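Local coordinates for Mll7089 protein (Mesorhizobium loti, PDB 2OZ8) that probably binds magnesium and may act as a hydro-lyase of the mandelate racemase family, although its actual reaction is not established, at residues V31-A35 with F54-P58; N297-E301 with F323-V327. All coordinates share one frame; numbering follows the deposited sequence.

Interaction 1 of 2, residues V31-A35 with F54-P58; sequences VNVAA and FNPLP
Segment 31-35, part of strand 27-40, runs alongside the loop 54-58, closest where the CA atoms of Asn32 and Pro56 come within 5.4 Å. A single hydrogen bond joins the two, from the backbone N of Leu57 to OD1 of Asn32, long at 3.3 Å and bent to 147° at the hydrogen. The donor stands above the plane of the amide, 54° out of it, so the bond misses the lone-pair directions and is probably modest in strength. Asn32 carries CG beside its backbone N (chi1 -86°), which leaves the amide alongside Pro56, both side chains pointing the same way. The fit is tight: CG of Asn32 lies 3.2 Å from CA of Pro56. The apolar half of the contact belongs to Leu57, whose extended chain sends CD1 onto the strand. CD1 of Leu57 meets CB of Ala34 at 3.7 Å and rests against the peptide link from Val33 C to Ala34 N, 3.5 Å from Ala34 N. Ile63 of helix 60-70 packs against both Leu57 and Ala34, while His69 of the second subunit packs on Pro56. The loop thus folds back over the antiparallel sheet of the N-terminal domain before helix 60-70 begins. An amide oxygen takes up the first backbone N-H beyond Pro56, which has none of its own, and a leucine methyl packs on the neighbouring strand backbone, pairing one weakly directed polar tie with close apolar cover.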
ATOM      1  N   VAL A  31       4.207  38.991 -27.458  1.00 41.83           N
ATOM      2  CA  VAL A  31       4.426  37.657 -27.949  1.00 40.94           C
ATOM      3  C   VAL A  31       5.888  37.580 -28.341  1.00 41.37           C
ATOM      4  O   VAL A  31       6.393  38.457 -29.030  1.00 41.93           O
ATOM      5  CB  VAL A  31       3.609  37.415 -29.172  1.00 40.30           C
ATOM      6  CG1 VAL A  31       3.793  35.986 -29.650  1.00 41.46           C
ATOM      7  CG2 VAL A  31       2.145  37.723 -28.896  1.00 41.10           C
ATOM      8  N   ASN A  32       6.560  36.531 -27.906  1.00 41.03           N
ATOM      9  CA  ASN A  32       7.953  36.306 -28.235  1.00 41.16           C
ATOM     10  C   ASN A  32       8.085  34.945 -28.878  1.00 41.12           C
ATOM     11  O   ASN A  32       7.834  33.953 -28.221  1.00 42.56           O
ATOM     12  CB  ASN A  32       8.768  36.393 -26.969  1.00 41.57           C
ATOM     13  CG  ASN A  32       9.173  37.825 -26.648  1.00 42.45           C
ATOM     14  OD1 ASN A  32      10.166  38.322 -27.165  1.00 44.99           O
ATOM     15  ND2 ASN A  32       8.429  38.475 -25.780  1.00 43.25           N
ATOM     16  N   VAL A  33       8.404  34.891 -30.178  1.00 40.98           N
ATOM     17  CA  VAL A  33       8.308  33.645 -30.945  1.00 39.93           C
ATOM     18  C   VAL A  33       9.245  33.673 -32.149  1.00 41.36           C
ATOM     19  O   VAL A  33       9.414  34.715 -32.793  1.00 41.61           O
ATOM     20  CB  VAL A  33       6.833  33.315 -31.356  1.00 40.00           C
ATOM     21  CG1 VAL A  33       6.250  34.331 -32.356  1.00 39.09           C
ATOM     22  CG2 VAL A  33       6.697  31.937 -31.895  1.00 39.20           C
ATOM     23  N   ALA A  34       9.895  32.532 -32.412  1.00 41.69           N
ATOM     24  CA  ALA A  34      10.742  32.378 -33.566  1.00 42.06           C
ATOM     25  C   ALA A  34      10.331  31.140 -34.382  1.00 42.26           C
ATOM     26  O   ALA A  34      10.043  30.067 -33.820  1.00 42.93           O
ATOM     27  CB  ALA A  34      12.204  32.305 -33.157  1.00 41.29           C
ATOM     28  N   ALA A  35      10.307  31.306 -35.704  1.00 41.27           N
ATOM     29  CA  ALA A  35      10.009  30.208 -36.597  1.00 40.50           C
ATOM     30  C   ALA A  35      11.293  29.454 -36.812  1.00 40.28           C
ATOM     31  O   ALA A  35      12.340  30.041 -36.973  1.00 40.94           O
ATOM     32  CB  ALA A  35       9.437  30.716 -37.909  1.00 39.91           C
ATOM     33  N   PHE A  54       7.601  33.997 -20.597  1.00 56.04           N
ATOM     34  CA  PHE A  54       7.796  34.982 -19.546  1.00 58.90           C
ATOM     35  C   PHE A  54       8.874  35.983 -19.914  1.00 59.13           C
ATOM     36  O   PHE A  54       8.771  37.158 -19.561  1.00 59.92           O
ATOM     37  CB  PHE A  54       8.130  34.313 -18.194  1.00 60.52           C
ATOM     38  CG  PHE A  54       7.403  33.001 -17.957  1.00 63.86           C
ATOM     39  CD1 PHE A  54       6.011  32.970 -17.788  1.00 65.99           C
ATOM     40  CD2 PHE A  54       8.117  31.786 -17.919  1.00 66.88           C
ATOM     41  CE1 PHE A  54       5.335  31.752 -17.583  1.00 66.37           C
ATOM     42  CE2 PHE A  54       7.453  30.561 -17.711  1.00 67.45           C
ATOM     43  CZ  PHE A  54       6.051  30.553 -17.539  1.00 65.48           C
ATOM     44  N   ASN A  55       9.913  35.507 -20.599  1.00 58.78           N
ATOM     45  CA  ASN A  55      11.019  36.333 -21.058  1.00 57.89           C
ATOM     46  C   ASN A  55      11.025  36.484 -22.597  1.00 56.04           C
ATOM     47  O   ASN A  55      10.583  35.577 -23.315  1.00 55.89           O
ATOM     48  CB  ASN A  55      12.337  35.713 -20.575  1.00 59.14           C
ATOM     49  CG  ASN A  55      12.774  36.252 -19.199  1.00 65.03           C
ATOM     50  OD1 ASN A  55      12.010  36.236 -18.219  1.00 66.52           O
ATOM     51  ND2 ASN A  55      14.025  36.764 -19.132  1.00 71.33           N
ATOM     52  N   PRO A  56      11.558  37.610 -23.122  1.00 53.54           N
ATOM     53  CA  PRO A  56      11.632  37.661 -24.582  1.00 51.47           C
ATOM     54  C   PRO A  56      12.751  36.744 -25.072  1.00 49.86           C
ATOM     55  O   PRO A  56      13.580  36.295 -24.279  1.00 48.04           O
ATOM     56  CB  PRO A  56      11.970  39.136 -24.897  1.00 51.23           C
ATOM     57  CG  PRO A  56      12.171  39.805 -23.580  1.00 52.37           C
ATOM     58  CD  PRO A  56      12.128  38.805 -22.476  1.00 53.14           C
ATOM     59  N   LEU A  57      12.750  36.470 -26.372  1.00 47.70           N
ATOM     60  CA  LEU A  57      13.807  35.690 -26.978  1.00 46.76           C
ATOM     61  C   LEU A  57      15.097  36.494 -27.057  1.00 45.67           C
ATOM     62  O   LEU A  57      15.056  37.712 -27.182  1.00 46.17           O
ATOM     63  CB  LEU A  57      13.378  35.217 -28.368  1.00 46.20           C
ATOM     64  CG  LEU A  57      12.372  34.077 -28.361  1.00 46.45           C
ATOM     65  CD1 LEU A  57      11.866  33.807 -29.751  1.00 45.27           C
ATOM     66  CD2 LEU A  57      13.025  32.837 -27.781  1.00 45.78           C
ATOM     67  N   PRO A  58      16.249  35.827 -26.995  1.00 44.77           N
ATOM     68  CA  PRO A  58      17.429  36.610 -27.325  1.00 45.07           C
ATOM     69  C   PRO A  58      17.432  36.975 -28.835  1.00 45.29           C
ATOM     70  O   PRO A  58      16.449  36.673 -29.556  1.00 44.84           O
ATOM     71  CB  PRO A  58      18.593  35.673 -26.963  1.00 45.00           C
ATOM     72  CG  PRO A  58      18.034  34.313 -27.046  1.00 44.85           C
ATOM     73  CD  PRO A  58      16.573  34.431 -26.674  1.00 44.90           C
TER

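Interaction 2 of 2, residues N297-E301 with F323-V327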
ATOM      1  N   ASN A 297      -3.666  24.977 -25.948  1.00 36.12           N
ATOM      2  CA  ASN A 297      -3.116  25.891 -26.933  1.00 36.31           C
ATOM      3  C   ASN A 297      -1.853  25.329 -27.521  1.00 36.54           C
ATOM      4  O   ASN A 297      -0.952  24.958 -26.780  1.00 36.45           O
ATOM      5  CB  ASN A 297      -2.830  27.258 -26.336  1.00 35.06           C
ATOM      6  CG  ASN A 297      -4.081  28.025 -26.088  1.00 35.42           C
ATOM      7  OD1 ASN A 297      -4.274  28.593 -25.007  1.00 35.96           O
ATOM      8  ND2 ASN A 297      -4.970  28.028 -27.073  1.00 35.60           N
ATOM      9  N   THR A 298      -1.848  25.198 -28.847  1.00 36.36           N
ATOM     10  CA  THR A 298      -0.624  25.003 -29.590  1.00 36.05           C
ATOM     11  C   THR A 298      -0.448  26.221 -30.494  1.00 37.05           C
ATOM     12  O   THR A 298      -1.428  26.802 -30.970  1.00 37.74           O
ATOM     13  CB  THR A 298      -0.583  23.630 -30.315  1.00 36.14           C
ATOM     14  OG1 THR A 298      -1.680  23.467 -31.242  1.00 35.84           O
ATOM     15  CG2 THR A 298      -0.649  22.491 -29.266  1.00 32.56           C
ATOM     16  N   PHE A 299       0.787  26.668 -30.676  1.00 37.58           N
ATOM     17  CA  PHE A 299       1.035  27.811 -31.550  1.00 36.58           C
ATOM     18  C   PHE A 299       0.477  27.566 -32.939  1.00 35.74           C
ATOM     19  O   PHE A 299       0.858  26.626 -33.596  1.00 35.10           O
ATOM     20  CB  PHE A 299       2.520  28.208 -31.603  1.00 36.93           C
ATOM     21  CG  PHE A 299       2.717  29.635 -31.989  1.00 37.37           C
ATOM     22  CD1 PHE A 299       2.865  30.610 -31.016  1.00 40.00           C
ATOM     23  CD2 PHE A 299       2.675  30.027 -33.331  1.00 38.84           C
ATOM     24  CE1 PHE A 299       3.010  31.945 -31.366  1.00 40.88           C
ATOM     25  CE2 PHE A 299       2.834  31.363 -33.695  1.00 40.38           C
ATOM     26  CZ  PHE A 299       2.993  32.323 -32.716  1.00 39.49           C
ATOM     27  N   LEU A 300      -0.461  28.421 -33.340  1.00 35.58           N
ATOM     28  CA  LEU A 300      -1.154  28.352 -34.614  1.00 35.53           C
ATOM     29  C   LEU A 300      -1.932  27.077 -34.871  1.00 35.27           C
ATOM     30  O   LEU A 300      -2.223  26.753 -36.014  1.00 35.28           O
ATOM     31  CB  LEU A 300      -0.218  28.704 -35.809  1.00 35.79           C
ATOM     32  CG  LEU A 300      -0.033  30.211 -35.986  1.00 36.53           C
ATOM     33  CD1 LEU A 300       0.954  30.534 -37.096  1.00 35.47           C
ATOM     34  CD2 LEU A 300      -1.365  30.901 -36.231  1.00 34.40           C
ATOM     35  N   GLU A 301      -2.291  26.381 -33.798  1.00 35.81           N
ATOM     36  CA  GLU A 301      -3.235  25.253 -33.817  1.00 35.28           C
ATOM     37  C   GLU A 301      -2.678  24.045 -34.572  1.00 34.93           C
ATOM     38  O   GLU A 301      -3.423  23.202 -35.046  1.00 35.89           O
ATOM     39  CB  GLU A 301      -4.625  25.679 -34.338  1.00 35.42           C
ATOM     40  CG  GLU A 301      -5.448  26.548 -33.375  1.00 37.12           C
ATOM     41  CD  GLU A 301      -4.773  27.870 -33.065  1.00 41.52           C
ATOM     42  OE1 GLU A 301      -4.513  28.651 -34.019  1.00 45.20           O
ATOM     43  OE2 GLU A 301      -4.458  28.120 -31.867  1.00 42.47           O
ATOM     44  N   PHE A 323      -2.169  35.869 -34.229  1.00 38.15           N
ATOM     45  CA  PHE A 323      -1.033  35.076 -34.753  1.00 38.26           C
ATOM     46  C   PHE A 323      -1.156  34.802 -36.256  1.00 38.85           C
ATOM     47  O   PHE A 323      -0.209  34.428 -36.880  1.00 39.31           O
ATOM     48  CB  PHE A 323      -0.933  33.691 -34.038  1.00 36.64           C
ATOM     49  CG  PHE A 323      -0.499  33.744 -32.585  1.00 34.44           C
ATOM     50  CD1 PHE A 323      -0.027  34.915 -32.006  1.00 35.80           C
ATOM     51  CD2 PHE A 323      -0.541  32.597 -31.800  1.00 33.14           C
ATOM     52  CE1 PHE A 323       0.388  34.947 -30.628  1.00 34.71           C
ATOM     53  CE2 PHE A 323      -0.137  32.609 -30.462  1.00 34.70           C
ATOM     54  CZ  PHE A 323       0.348  33.787 -29.878  1.00 34.22           C
ATOM     55  N   ASP A 324      -2.329  34.964 -36.829  1.00 40.15           N
ATOM     56  CA  ASP A 324      -2.598  34.410 -38.146  1.00 42.02           C
ATOM     57  C   ASP A 324      -1.759  35.063 -39.253  1.00 43.47           C
ATOM     58  O   ASP A 324      -1.465  34.434 -40.279  1.00 44.66           O
ATOM     59  CB  ASP A 324      -4.101  34.524 -38.470  1.00 41.84           C
ATOM     60  CG  ASP A 324      -4.979  33.586 -37.624  1.00 44.60           C
ATOM     61  OD1 ASP A 324      -4.513  32.955 -36.625  1.00 47.11           O
ATOM     62  OD2 ASP A 324      -6.164  33.467 -37.970  1.00 47.52           O
ATOM     63  N   HIS A 325      -1.381  36.321 -39.052  1.00 43.82           N
ATOM     64  CA  HIS A 325      -0.640  37.057 -40.043  1.00 44.54           C
ATOM     65  C   HIS A 325       0.723  36.400 -40.362  1.00 45.20           C
ATOM     66  O   HIS A 325       1.352  36.676 -41.426  1.00 46.82           O
ATOM     67  CB  HIS A 325      -0.453  38.501 -39.584  1.00 43.76           C
ATOM     68  CG  HIS A 325       0.393  38.628 -38.367  1.00 45.03           C
ATOM     69  ND1 HIS A 325      -0.043  38.250 -37.112  1.00 41.77           N
ATOM     70  CD2 HIS A 325       1.662  39.081 -38.211  1.00 45.64           C
ATOM     71  CE1 HIS A 325       0.920  38.465 -36.238  1.00 41.44           C
ATOM     72  NE2 HIS A 325       1.965  38.969 -36.878  1.00 43.64           N
ATOM     73  N   LEU A 326       1.173  35.524 -39.475  1.00 43.98           N
ATOM     74  CA  LEU A 326       2.457  34.920 -39.652  1.00 43.03           C
ATOM     75  C   LEU A 326       2.458  33.795 -40.688  1.00 43.25           C
ATOM     76  O   LEU A 326       3.532  33.419 -41.163  1.00 43.21           O
ATOM     77  CB  LEU A 326       3.024  34.433 -38.327  1.00 42.86           C
ATOM     78  CG  LEU A 326       3.366  35.369 -37.169  1.00 42.59           C
ATOM     79  CD1 LEU A 326       3.589  34.545 -35.900  1.00 41.65           C
ATOM     80  CD2 LEU A 326       4.559  36.282 -37.414  1.00 40.89           C
ATOM     81  N   VAL A 327       1.291  33.260 -41.046  1.00 42.87           N
ATOM     82  CA  VAL A 327       1.237  32.106 -41.952  1.00 42.93           C
ATOM     83  C   VAL A 327       0.306  32.362 -43.148  1.00 45.25           C
ATOM     84  O   VAL A 327      -0.573  33.243 -43.083  1.00 45.48           O
ATOM     85  CB  VAL A 327       0.733  30.821 -41.227  1.00 42.81           C
ATOM     86  CG1 VAL A 327       1.851  30.146 -40.370  1.00 39.96           C
ATOM     87  CG2 VAL A 327      -0.547  31.129 -40.433  1.00 41.14           C
TER
HETATM   88  O   HOH W   1      -5.123  29.920 -36.275  1.00 42.95           O
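Phe299 and Phe323 form an offset stack, their ring centroids 4.2 Å apart and their planes inclined by 15°. The shift brings the CE1 corner of Phe299 over a face of the Phe323 ring, near its rim, with CE2 of Phe323 the closest atom at 3.3 Å. Phe299 reaches it with CG anti to the backbone N (chi1 -156°), turned beside its carbonyl carbon. In the plane of the Phe299 ring, Leu326 CD1 touches the edge, 3.9 Å from CZ. Aliphatic packing continues through Leu300, whose two methyls part company: CD2 lies against CB of Phe323 at 3.6 Å, whereas CD1 meets CG1 of Val327 tip to tip at 3.4 Å. With an alanine at Phe323, one face of the Phe299 ring would probably lose its stacking partner and that ring would be likely to turn more easily.

The polar link is indirect. A water donates to OE1 of Glu301 (2.7 Å) and to OD1 of Asp324 (3.1 Å), bridging two carboxylates that would otherwise be likely to repel each other. Asp324 also makes a salt bridge to Arg377 through OD2, which should favour its charged form. Within 323-327, Leu326 N bonds to Phe323 O and Val327 N to Asp324 O, shaping a short 3-10 turn that presents Phe323, Leu326 and Val327 to the other segment. The loop 297-301 follows barrel strand 293-295, and Phe13 and Phe15 of the N-terminal strand 5-17 pack on the 323-327 side. Cohesion therefore comes mainly from aromatic and aliphatic surfaces, with a hydrated acidic pair beside them.

Overall arrangement
Interactions 1 and 2, with centres about 14 Å apart, meet through the two faces of segment 31-35. Asn32 and Ala34 turn to the loop 54-58, while the alternate residues serve interaction 2: CG1 of Val31 lies 3.7 Å from CE1 of Phe323, and CG2 of Val33 lies 3.7 Å from CE1 of Phe299. The stacked phenylalanines therefore sit against the sheet that interaction 1 covers on its other side. This joins the N-terminal domain to loops of the C-terminal barrel, as in enolase-superfamily enzymes, where the active site lies between these domains at the C-terminal ends of the barrel strands. Loop 297-301 leaves such an end, consistent with a place near that site.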